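Local structure of SOXX (Paracoccus pantotrophus, 2C1D) at residues Asp127-Ala130 with Phe131-Leu135. The protein probably transfers electrons through its covalently bound heme c, as part of the SoxXA cytochrome complex that initiates chemotrophic sulfur oxidation. Numbering follows the deposited sequence.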
# COMPACT_ATOMS: atom_id res chain seq x y z
N ASP B 127 15.60 21.29 -17.59
CA ASP B 127 14.68 21.02 -18.67
C ASP B 127 13.21 21.11 -18.21
O ASP B 127 12.34 21.65 -18.93
CB ASP B 127 14.95 19.63 -19.28
CG ASP B 127 16.27 19.56 -20.07
OD1 ASP B 127 16.92 20.59 -20.35
OD2 ASP B 127 16.74 18.47 -20.49
N VAL B 128 12.93 20.60 -17.01
CA VAL B 128 11.59 20.63 -16.44
C VAL B 128 11.25 22.10 -16.12
O VAL B 128 10.20 22.58 -16.49
CB VAL B 128 11.49 19.75 -15.20
CG1 VAL B 128 10.19 20.05 -14.41
CG2 VAL B 128 11.55 18.26 -15.61
N VAL B 129 12.17 22.80 -15.46
CA VAL B 129 12.00 24.22 -15.13
C VAL B 129 11.67 25.07 -16.36
O VAL B 129 10.77 25.91 -16.31
CB VAL B 129 13.23 24.78 -14.41
CG1 VAL B 129 13.17 26.31 -14.31
CG2 VAL B 129 13.35 24.20 -13.03
N ALA B 130 12.38 24.83 -17.46
CA ALA B 130 12.20 25.61 -18.68
C ALA B 130 10.80 25.42 -19.23
O ALA B 130 10.21 26.35 -19.79
CB ALA B 130 13.23 25.23 -19.72
N PHE B 131 10.25 24.22 -19.06
CA PHE B 131 8.88 24.01 -19.47
C PHE B 131 7.91 24.70 -18.50
O PHE B 131 6.97 25.32 -18.95
CB PHE B 131 8.52 22.54 -19.61
CG PHE B 131 7.11 22.33 -20.02
CD1 PHE B 131 6.71 22.60 -21.32
CD2 PHE B 131 6.15 21.93 -19.08
CE1 PHE B 131 5.39 22.46 -21.70
CE2 PHE B 131 4.83 21.77 -19.46
CZ PHE B 131 4.45 22.03 -20.76
N LEU B 132 8.17 24.60 -17.20
CA LEU B 132 7.29 25.18 -16.21
C LEU B 132 7.18 26.70 -16.39
O LEU B 132 6.13 27.29 -16.14
CB LEU B 132 7.77 24.86 -14.80
CG LEU B 132 7.65 23.39 -14.37
CD1 LEU B 132 8.46 23.15 -13.14
CD2 LEU B 132 6.21 22.97 -14.13
N VAL B 133 8.26 27.34 -16.82
CA VAL B 133 8.25 28.78 -17.06
C VAL B 133 7.26 29.16 -18.17
O VAL B 133 6.70 30.24 -18.13
CB VAL B 133 9.71 29.31 -17.32
CG1 VAL B 133 9.71 30.71 -17.91
CG2 VAL B 133 10.52 29.29 -16.04
N THR B 134 7.03 28.27 -19.14
CA THR B 134 6.12 28.57 -20.25
C THR B 134 4.65 28.48 -19.88
O THR B 134 3.81 28.87 -20.68
CB THR B 134 6.35 27.70 -21.53
OG1 THR B 134 6.01 26.32 -21.30
CG2 THR B 134 7.81 27.69 -21.95
N LEU B 135 4.35 27.90 -18.73
CA LEU B 135 2.96 27.63 -18.35
C LEU B 135 2.36 28.89 -17.77
O LEU B 135 2.32 29.08 -16.55
CB LEU B 135 2.88 26.46 -17.35
CG LEU B 135 3.24 25.08 -17.90
CD1 LEU B 135 3.34 24.06 -16.76
CD2 LEU B 135 2.22 24.64 -18.95
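Val128 O takes two backbone donors from the next turn of the helix. Leu132 N donates to Val128 O at 3.0 Å, with an N-H...O angle of 159°, the regular i to i+4 bond. Phe131 N is shared between Asp127 O and Val128 O, and both bonds are weak. Val133 N to Val129 O, 2.9 Å, repeats the regular pattern one residue on. The side chains of Val128 and Leu132 lie alongside each other and point the same way. Val128 CG1 touches Leu132 CD1 at 3.8 Å. Leu132 CG is anti to its own carbonyl carbon (chi1 -69°), which sets it beside the backbone N and against Val128 O, 3.4 Å away. Both residues line the heme c pocket, and the side chain of Val128 is about 4 Å from the heme. Cutting Leu132 back to an alanine is likely to open a gap beside Val128 CG1 and to lose an apolar contact with the heme. Further along, Phe131 O accepts both Thr134 N and Thr134 OG1. Thr134 OG1 donates to Phe131 O at 2.7 Å, in the carbonyl plane and on a lone pair. Helix 122-133 is the C-terminal helix of this cytochrome c fold. Phe131 meets Val30 and Met33 of helix 26-33, and Val128 meets Ile32 there. Leu132 and Val133 pack on Leu75 of helix 72-81, where Val79 touches Val128 and Leu132.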